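Local coordinates for protein 3'-5' exonuclease crn-4 (Caenorhabditis elegans, PDB 3CG7) that degrades DNA and RNA as a 3'-5' exonuclease, preferring single-stranded RNA, and takes part in the breakdown of DNA during apoptosis, at residues A[17-22]-A[113-118]; A[145-150]-A[215-220]. One frame throughout, in Å; residues are numbered along the deposited sequence.

Contact 1. Residues A[17-22]-A[113-118]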
ATOM      1  N   PRO A  17     -12.065 -33.930 -21.863  1.00 59.14           N
ATOM      2  CA  PRO A  17     -12.954 -34.786 -21.083  1.00 57.87           C
ATOM      3  C   PRO A  17     -13.932 -34.044 -20.166  1.00 56.59           C
ATOM      4  O   PRO A  17     -14.774 -34.685 -19.549  1.00 56.77           O
ATOM      5  CB  PRO A  17     -11.982 -35.633 -20.258  1.00 57.95           C
ATOM      6  CG  PRO A  17     -10.773 -34.787 -20.104  1.00 58.29           C
ATOM      7  CD  PRO A  17     -10.745 -33.784 -21.223  1.00 58.97           C
ATOM      8  N   PHE A  18     -13.823 -32.718 -20.089  1.00 55.01           N
ATOM      9  CA  PHE A  18     -14.730 -31.887 -19.284  1.00 53.41           C
ATOM     10  C   PHE A  18     -15.914 -31.412 -20.110  1.00 52.79           C
ATOM     11  O   PHE A  18     -15.783 -31.209 -21.318  1.00 52.59           O
ATOM     12  CB  PHE A  18     -13.985 -30.677 -18.705  1.00 52.86           C
ATOM     13  CG  PHE A  18     -12.820 -31.049 -17.842  1.00 51.55           C
ATOM     14  CD1 PHE A  18     -13.019 -31.457 -16.528  1.00 50.44           C
ATOM     15  CD2 PHE A  18     -11.522 -31.023 -18.351  1.00 50.97           C
ATOM     16  CE1 PHE A  18     -11.941 -31.822 -15.723  1.00 50.91           C
ATOM     17  CE2 PHE A  18     -10.431 -31.383 -17.556  1.00 50.25           C
ATOM     18  CZ  PHE A  18     -10.642 -31.786 -16.237  1.00 50.84           C
ATOM     19  N   ASP A  19     -17.059 -31.227 -19.460  1.00 51.97           N
ATOM     20  CA  ASP A  19     -18.267 -30.779 -20.150  1.00 51.58           C
ATOM     21  C   ASP A  19     -18.389 -29.258 -20.191  1.00 50.74           C
ATOM     22  O   ASP A  19     -19.100 -28.693 -21.029  1.00 50.99           O
ATOM     23  CB  ASP A  19     -19.516 -31.413 -19.533  1.00 52.09           C
ATOM     24  CG  ASP A  19     -19.648 -32.899 -19.878  1.00 54.06           C
ATOM     25  OD1 ASP A  19     -19.243 -33.298 -21.001  1.00 55.24           O
ATOM     26  OD2 ASP A  19     -20.152 -33.668 -19.024  1.00 55.74           O
ATOM     27  N   THR A  20     -17.688 -28.596 -19.282  1.00 49.39           N
ATOM     28  CA  THR A  20     -17.703 -27.143 -19.231  1.00 47.99           C
ATOM     29  C   THR A  20     -16.380 -26.614 -18.698  1.00 46.72           C
ATOM     30  O   THR A  20     -15.838 -27.134 -17.723  1.00 46.75           O
ATOM     31  CB  THR A  20     -18.906 -26.602 -18.412  1.00 48.15           C
ATOM     32  OG1 THR A  20     -18.565 -25.335 -17.835  1.00 48.55           O
ATOM     33  CG2 THR A  20     -19.287 -27.565 -17.309  1.00 48.27           C
ATOM     34  N   LEU A  21     -15.848 -25.597 -19.363  1.00 44.84           N
ATOM     35  CA  LEU A  21     -14.604 -24.997 -18.923  1.00 43.21           C
ATOM     36  C   LEU A  21     -14.849 -23.607 -18.348  1.00 42.69           C
ATOM     37  O   LEU A  21     -15.588 -22.795 -18.925  1.00 42.29           O
ATOM     38  CB  LEU A  21     -13.571 -24.968 -20.054  1.00 42.60           C
ATOM     39  CG  LEU A  21     -13.026 -26.313 -20.556  1.00 41.57           C
ATOM     40  CD1 LEU A  21     -12.174 -26.119 -21.805  1.00 40.26           C
ATOM     41  CD2 LEU A  21     -12.238 -27.061 -19.484  1.00 40.23           C
ATOM     42  N   LEU A  22     -14.230 -23.348 -17.200  1.00 41.98           N
ATOM     43  CA  LEU A  22     -14.343 -22.049 -16.544  1.00 41.52           C
ATOM     44  C   LEU A  22     -13.062 -21.233 -16.703  1.00 41.03           C
ATOM     45  O   LEU A  22     -12.017 -21.593 -16.167  1.00 40.91           O
ATOM     46  CB  LEU A  22     -14.730 -22.219 -15.071  1.00 41.23           C
ATOM     47  CG  LEU A  22     -16.122 -22.804 -14.804  1.00 41.36           C
ATOM     48  CD1 LEU A  22     -16.428 -22.852 -13.308  1.00 41.89           C
ATOM     49  CD2 LEU A  22     -17.203 -22.020 -15.527  1.00 40.73           C
ATOM     50  N   GLU A 113     -19.374 -32.780 -10.050  1.00 63.02           N
ATOM     51  CA  GLU A 113     -18.069 -32.841  -9.400  1.00 62.65           C
ATOM     52  C   GLU A 113     -17.013 -33.472 -10.321  1.00 61.66           C
ATOM     53  O   GLU A 113     -17.187 -34.590 -10.814  1.00 61.48           O
ATOM     54  CB  GLU A 113     -18.186 -33.622  -8.085  1.00 62.80           C
ATOM     55  CG  GLU A 113     -16.885 -33.776  -7.295  1.00 63.81           C
ATOM     56  CD  GLU A 113     -16.966 -34.863  -6.221  1.00 63.96           C
ATOM     57  OE1 GLU A 113     -17.774 -34.714  -5.270  1.00 65.33           O
ATOM     58  OE2 GLU A 113     -16.213 -35.863  -6.325  1.00 64.47           O
ATOM     59  N   GLY A 114     -15.937 -32.723 -10.564  1.00 60.62           N
ATOM     60  CA  GLY A 114     -14.824 -33.188 -11.390  1.00 58.87           C
ATOM     61  C   GLY A 114     -15.084 -33.201 -12.889  1.00 57.73           C
ATOM     62  O   GLY A 114     -14.232 -33.650 -13.661  1.00 57.70           O
ATOM     63  N   LYS A 115     -16.247 -32.708 -13.311  1.00 56.37           N
ATOM     64  CA  LYS A 115     -16.576 -32.664 -14.742  1.00 55.12           C
ATOM     65  C   LYS A 115     -16.525 -31.246 -15.333  1.00 53.63           C
ATOM     66  O   LYS A 115     -17.016 -30.986 -16.431  1.00 53.49           O
ATOM     67  CB  LYS A 115     -17.896 -33.404 -15.033  1.00 55.41           C
ATOM     68  CG  LYS A 115     -17.811 -34.899 -14.647  1.00 56.92           C
ATOM     69  CD  LYS A 115     -18.288 -35.844 -15.749  1.00 59.49           C
ATOM     70  CE  LYS A 115     -19.690 -36.388 -15.472  1.00 60.44           C
ATOM     71  NZ  LYS A 115     -20.155 -37.358 -16.519  1.00 61.40           N
ATOM     72  N   PHE A 116     -15.908 -30.340 -14.582  1.00 51.97           N
ATOM     73  CA  PHE A 116     -15.584 -29.000 -15.058  1.00 50.21           C
ATOM     74  C   PHE A 116     -14.179 -28.642 -14.573  1.00 48.92           C
ATOM     75  O   PHE A 116     -13.726 -29.143 -13.546  1.00 48.79           O
ATOM     76  CB  PHE A 116     -16.619 -27.972 -14.585  1.00 50.22           C
ATOM     77  CG  PHE A 116     -16.564 -27.680 -13.111  1.00 50.84           C
ATOM     78  CD1 PHE A 116     -17.142 -28.555 -12.186  1.00 51.48           C
ATOM     79  CD2 PHE A 116     -15.941 -26.524 -12.642  1.00 50.74           C
ATOM     80  CE1 PHE A 116     -17.087 -28.290 -10.816  1.00 51.29           C
ATOM     81  CE2 PHE A 116     -15.882 -26.245 -11.278  1.00 50.81           C
ATOM     82  CZ  PHE A 116     -16.456 -27.129 -10.363  1.00 51.32           C
ATOM     83  N   ALA A 117     -13.486 -27.790 -15.321  1.00 47.22           N
ATOM     84  CA  ALA A 117     -12.146 -27.371 -14.946  1.00 45.56           C
ATOM     85  C   ALA A 117     -11.930 -25.884 -15.201  1.00 44.40           C
ATOM     86  O   ALA A 117     -12.590 -25.288 -16.053  1.00 44.22           O
ATOM     87  CB  ALA A 117     -11.103 -28.202 -15.690  1.00 45.23           C
ATOM     88  N   PHE A 118     -10.993 -25.299 -14.460  1.00 43.10           N
ATOM     89  CA  PHE A 118     -10.593 -23.911 -14.660  1.00 42.07           C
ATOM     90  C   PHE A 118      -9.459 -23.763 -15.655  1.00 41.26           C
ATOM     91  O   PHE A 118      -8.595 -24.639 -15.767  1.00 41.28           O
ATOM     92  CB  PHE A 118     -10.230 -23.253 -13.326  1.00 42.03           C
ATOM     93  CG  PHE A 118     -11.421 -22.918 -12.494  1.00 42.14           C
ATOM     94  CD1 PHE A 118     -12.089 -21.706 -12.673  1.00 42.02           C
ATOM     95  CD2 PHE A 118     -11.903 -23.821 -11.553  1.00 41.70           C
ATOM     96  CE1 PHE A 118     -13.212 -21.390 -11.913  1.00 41.59           C
ATOM     97  CE2 PHE A 118     -13.026 -23.519 -10.790  1.00 42.10           C
ATOM     98  CZ  PHE A 118     -13.682 -22.298 -10.969  1.00 41.96           C
TER

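Contact 2. Residues A[145-150]-A[215-220]. With ZN (zinc ion), chain C.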
ATOM      1  N   PHE A 145      -9.245 -25.890  -7.641  1.00 43.57           N
ATOM      2  CA  PHE A 145      -8.109 -25.008  -7.871  1.00 42.70           C
ATOM      3  C   PHE A 145      -6.795 -25.770  -7.851  1.00 42.64           C
ATOM      4  O   PHE A 145      -5.758 -25.218  -8.213  1.00 42.78           O
ATOM      5  CB  PHE A 145      -8.059 -23.859  -6.864  1.00 42.65           C
ATOM      6  CG  PHE A 145      -9.040 -22.746  -7.146  1.00 42.11           C
ATOM      7  CD1 PHE A 145      -9.813 -22.741  -8.303  1.00 41.56           C
ATOM      8  CD2 PHE A 145      -9.159 -21.679  -6.259  1.00 42.10           C
ATOM      9  CE1 PHE A 145     -10.705 -21.708  -8.555  1.00 41.65           C
ATOM     10  CE2 PHE A 145     -10.054 -20.643  -6.500  1.00 42.06           C
ATOM     11  CZ  PHE A 145     -10.827 -20.655  -7.652  1.00 41.87           C
ATOM     12  N   ARG A 146      -6.829 -27.039  -7.447  1.00 42.49           N
ATOM     13  CA  ARG A 146      -5.592 -27.828  -7.347  1.00 42.68           C
ATOM     14  C   ARG A 146      -5.297 -28.673  -8.597  1.00 42.33           C
ATOM     15  O   ARG A 146      -4.302 -29.413  -8.651  1.00 41.94           O
ATOM     16  CB  ARG A 146      -5.572 -28.658  -6.062  1.00 42.50           C
ATOM     17  CG  ARG A 146      -5.480 -27.794  -4.801  1.00 43.44           C
ATOM     18  CD  ARG A 146      -5.255 -28.619  -3.544  1.00 43.82           C
ATOM     19  NE  ARG A 146      -4.049 -29.437  -3.650  1.00 46.51           N
ATOM     20  CZ  ARG A 146      -3.559 -30.193  -2.672  1.00 47.94           C
ATOM     21  NH1 ARG A 146      -4.161 -30.234  -1.480  1.00 48.39           N
ATOM     22  NH2 ARG A 146      -2.454 -30.904  -2.885  1.00 47.49           N
ATOM     23  N   GLN A 147      -6.173 -28.535  -9.592  1.00 42.04           N
ATOM     24  CA  GLN A 147      -5.962 -29.062 -10.941  1.00 41.94           C
ATOM     25  C   GLN A 147      -6.616 -28.095 -11.922  1.00 41.81           C
ATOM     26  O   GLN A 147      -7.753 -27.644 -11.706  1.00 41.89           O
ATOM     27  CB  GLN A 147      -6.540 -30.481 -11.100  1.00 41.91           C
ATOM     28  CG  GLN A 147      -8.062 -30.586 -10.993  1.00 41.61           C
ATOM     29  CD  GLN A 147      -8.608 -31.944 -11.441  1.00 42.39           C
ATOM     30  OE1 GLN A 147      -8.019 -32.997 -11.166  1.00 42.00           O
ATOM     31  NE2 GLN A 147      -9.754 -31.919 -12.126  1.00 42.31           N
ATOM     32  N   TYR A 148      -5.902 -27.762 -12.990  1.00 41.21           N
ATOM     33  CA  TYR A 148      -6.387 -26.749 -13.915  1.00 40.73           C
ATOM     34  C   TYR A 148      -5.662 -26.822 -15.240  1.00 40.66           C
ATOM     35  O   TYR A 148      -4.693 -27.558 -15.393  1.00 40.57           O
ATOM     36  CB  TYR A 148      -6.253 -25.347 -13.308  1.00 40.49           C
ATOM     37  CG  TYR A 148      -4.829 -24.948 -12.986  1.00 40.41           C
ATOM     38  CD1 TYR A 148      -4.262 -25.260 -11.753  1.00 40.30           C
ATOM     39  CD2 TYR A 148      -4.055 -24.249 -13.913  1.00 39.71           C
ATOM     40  CE1 TYR A 148      -2.958 -24.898 -11.453  1.00 41.11           C
ATOM     41  CE2 TYR A 148      -2.753 -23.887 -13.626  1.00 40.41           C
ATOM     42  CZ  TYR A 148      -2.209 -24.212 -12.396  1.00 41.33           C
ATOM     43  OH  TYR A 148      -0.910 -23.850 -12.103  1.00 42.01           O
ATOM     44  N   ILE A 149      -6.144 -26.038 -16.192  1.00 40.58           N
ATOM     45  CA  ILE A 149      -5.569 -25.995 -17.508  1.00 40.45           C
ATOM     46  C   ILE A 149      -4.779 -24.715 -17.647  1.00 40.85           C
ATOM     47  O   ILE A 149      -5.337 -23.621 -17.605  1.00 41.23           O
ATOM     48  CB  ILE A 149      -6.665 -26.057 -18.587  1.00 40.46           C
ATOM     49  CG1 ILE A 149      -7.527 -27.307 -18.365  1.00 39.84           C
ATOM     50  CG2 ILE A 149      -6.047 -25.980 -19.994  1.00 39.61           C
ATOM     51  CD1 ILE A 149      -8.565 -27.550 -19.416  1.00 40.74           C
ATOM     52  N   ASN A 150      -3.472 -24.872 -17.797  1.00 41.17           N
ATOM     53  CA  ASN A 150      -2.582 -23.782 -18.116  1.00 41.63           C
ATOM     54  C   ASN A 150      -2.537 -23.685 -19.636  1.00 42.12           C
ATOM     55  O   ASN A 150      -1.857 -24.478 -20.302  1.00 42.46           O
ATOM     56  CB  ASN A 150      -1.204 -24.059 -17.515  1.00 41.28           C
ATOM     57  CG  ASN A 150      -0.199 -22.956 -17.790  1.00 41.96           C
ATOM     58  OD1 ASN A 150      -0.284 -22.240 -18.793  1.00 42.47           O
ATOM     59  ND2 ASN A 150       0.778 -22.821 -16.894  1.00 41.95           N
ATOM     60  N   ASN A 215      -3.321 -29.838 -17.298  1.00 43.78           N
ATOM     61  CA  ASN A 215      -1.887 -30.055 -17.471  1.00 43.73           C
ATOM     62  C   ASN A 215      -1.071 -29.713 -16.215  1.00 43.76           C
ATOM     63  O   ASN A 215       0.114 -30.043 -16.127  1.00 43.30           O
ATOM     64  CB  ASN A 215      -1.360 -29.304 -18.706  1.00 43.36           C
ATOM     65  CG  ASN A 215      -1.723 -27.828 -18.700  1.00 43.13           C
ATOM     66  OD1 ASN A 215      -2.331 -27.331 -17.755  1.00 42.73           O
ATOM     67  ND2 ASN A 215      -1.351 -27.121 -19.759  1.00 42.34           N
ATOM     68  N   GLU A 216      -1.708 -29.055 -15.248  1.00 43.94           N
ATOM     69  CA  GLU A 216      -1.010 -28.668 -14.023  1.00 44.57           C
ATOM     70  C   GLU A 216      -1.748 -29.058 -12.742  1.00 44.68           C
ATOM     71  O   GLU A 216      -2.966 -28.895 -12.625  1.00 44.80           O
ATOM     72  CB  GLU A 216      -0.613 -27.183 -14.053  1.00 44.20           C
ATOM     73  CG  GLU A 216       0.652 -26.932 -14.901  1.00 44.81           C
ATOM     74  CD  GLU A 216       1.047 -25.464 -15.039  1.00 45.83           C
ATOM     75  OE1 GLU A 216       0.562 -24.612 -14.258  1.00 47.97           O
ATOM     76  OE2 GLU A 216       1.855 -25.155 -15.945  1.00 47.38           O
ATOM     77  N   LEU A 217      -0.997 -29.614 -11.802  1.00 44.93           N
ATOM     78  CA  LEU A 217      -1.543 -30.068 -10.537  1.00 45.47           C
ATOM     79  C   LEU A 217      -0.752 -29.462  -9.389  1.00 45.80           C
ATOM     80  O   LEU A 217       0.475 -29.330  -9.460  1.00 45.40           O
ATOM     81  CB  LEU A 217      -1.497 -31.597 -10.446  1.00 45.69           C
ATOM     82  CG  LEU A 217      -2.188 -32.412 -11.553  1.00 46.28           C
ATOM     83  CD1 LEU A 217      -1.362 -33.637 -11.904  1.00 47.18           C
ATOM     84  CD2 LEU A 217      -3.615 -32.802 -11.188  1.00 45.15           C
ATOM     85  N   LEU A 218      -1.464 -29.096  -8.330  1.00 46.48           N
ATOM     86  CA  LEU A 218      -0.825 -28.535  -7.153  1.00 47.22           C
ATOM     87  C   LEU A 218      -0.632 -29.603  -6.107  1.00 48.11           C
ATOM     88  O   LEU A 218      -1.591 -30.240  -5.663  1.00 48.38           O
ATOM     89  CB  LEU A 218      -1.608 -27.343  -6.600  1.00 47.03           C
ATOM     90  CG  LEU A 218      -1.738 -26.156  -7.556  1.00 45.97           C
ATOM     91  CD1 LEU A 218      -2.580 -25.077  -6.932  1.00 44.79           C
ATOM     92  CD2 LEU A 218      -0.374 -25.626  -7.950  1.00 45.30           C
ATOM     93  N   THR A 219       0.623 -29.796  -5.724  1.00 49.04           N
ATOM     94  CA  THR A 219       0.997 -30.883  -4.842  1.00 50.07           C
ATOM     95  C   THR A 219       1.724 -30.344  -3.609  1.00 50.66           C
ATOM     96  O   THR A 219       2.287 -29.250  -3.638  1.00 50.47           O
ATOM     97  CB  THR A 219       1.842 -31.925  -5.614  1.00 50.05           C
ATOM     98  OG1 THR A 219       1.806 -33.176  -4.928  1.00 51.85           O
ATOM     99  CG2 THR A 219       3.285 -31.474  -5.777  1.00 49.64           C
ATOM    100  N   CYS A 220       1.702 -31.110  -2.526  1.00 51.69           N
ATOM    101  CA  CYS A 220       2.269 -30.659  -1.256  1.00 53.07           C
ATOM    102  C   CYS A 220       3.786 -30.839  -1.158  1.00 53.82           C
ATOM    103  O   CYS A 220       4.417 -30.322  -0.228  1.00 54.24           O
ATOM    104  CB  CYS A 220       1.597 -31.381  -0.092  1.00 52.81           C
ATOM    105  SG  CYS A 220       1.805 -33.178  -0.161  1.00 54.50           S
TER
HETATM  106 ZN    ZN C 299      -0.445 -33.914  -0.475  1.00 58.48          ZN

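Contact 1. Residues A[17-22]-A[113-118]
The methyl of Ala117 sits over the centre of one face of the Phe18 ring, its CB 3.5 Å from the ring centroid and almost on the ring normal, a CH-pi contact. At the edge of the same ring, near its plane, lie the carbonyl carbon of Lys115 and the carbonyl oxygen of Gly114, the latter 3.6 Å from CE1 of Phe18. With chi1 at -59°, CG of Phe18 stands anti to its own carbonyl carbon, which brings the ring's face over Ala117 CB and its edge to the Lys115 and Gly114 carbonyls. Replacing Phe18 by an alanine would probably open a gap over the Ala117 methyl and leave the Gly114 and Lys115 carbonyls without the ring edge beside them. The Phe116 and Phe118 rings lie on the other side of the sheet, where Leu22 meets both: its CD1 comes within 3.8 Å of CD2 of Phe116, while its CB packs 3.6 Å from CE1 of Phe118. Thr20 runs alongside Phe116 there, its CG2 methyl against CB of Phe116. Phe118 in turn stacks edge-to-face with Phe145 and rests on Phe102 of helix 95-109.

Between the backbones, Asp19 N donates to Lys115 O over 3.0 Å, and Leu22 N to Ala117 O over 2.8 Å in an almost straight bond (177°); the bond from Ala117 N to Thr20 O is weak. At the outer end the carboxylate of Asp19 and the ammonium of Lys115 are near but not bridged, OD2 to NZ 4.5 Å. The two strands run parallel at 23°, and each continues onward, 20-28 toward the metal-binding residues Asp25 and Glu27. Side-by-side pairing of the first strand with 116-120 belongs to the central mixed sheet of the RNase H-like exonuclease fold.

Contact 2. Residues A[145-150]-A[215-220]
Strands 147-150 and 216-219 pair antiparallel at 140°, and a classic beta bulge lets Asn215 and Glu216 both face Tyr148, whose carbonyl oxygen accepts from Asn215 N and, weakly, from Glu216 N. Gln147 and Leu217 form a non-hydrogen-bonded pair in this part of the exonuclease's mixed sheet, with CB of Gln147 against CD2 of Leu217.

Beside the bulge, Asn215 holds the backbone of Asn150 twice: OD1 receives Asn150 N on a lone pair in the carbonyl plane at 2.7 Å, and ND2 donates to Asn150 O, also at 2.7 Å. The Asn150 side chain, its CG anti to the backbone N (chi1 -180°), reaches the carboxylate of Glu216. There Asn150 ND2 bonds to Glu216 OE1 at 3.2 Å, on the syn side but well out of the carboxylate plane; its bond to OE2 is weak. OE1 also takes a weak bond from Tyr148 OH, and CB of Glu216 lies over one face of the tyrosine ring, offset toward its rim. Asn150 is also the N-cap of helix 151-162, so this buried polar cluster ties the helix start to the sheet.

At the other end Cys220 SG binds the zinc ion at 2.4 Å, together with Cys270, Cys273 and Cys280. Two residues before Cys220, Leu218 O is gripped side-on by Arg146, NE at 3.3 Å and NH2 at 3.0 Å; the oxygen lies in the guanidinium plane, and both nitrogens approach from one face of the carbonyl, out of its plane.

Overall arrangement
Both contacts are buried and belong to one mixed sheet, in which strands 116-120 and 147-150 are neighbours, and their centres lie about 13 Å apart. They meet directly through a probable hydrogen bond from Ile149 N to Phe118 O and through packing of Leu21 on Ile149. Contact 1 joins parallel strands and is mainly apolar and aromatic, with charged side chains, Asp19 and Lys115, at its margin. Contact 2 lies nearer the middle of the chain, joins antiparallel strands and relies far more on buried polar side chains. Their surroundings differ too: 17-22 leads into the strand that binds the metal, probably magnesium in vivo, whereas 215-220 ends at the zinc site.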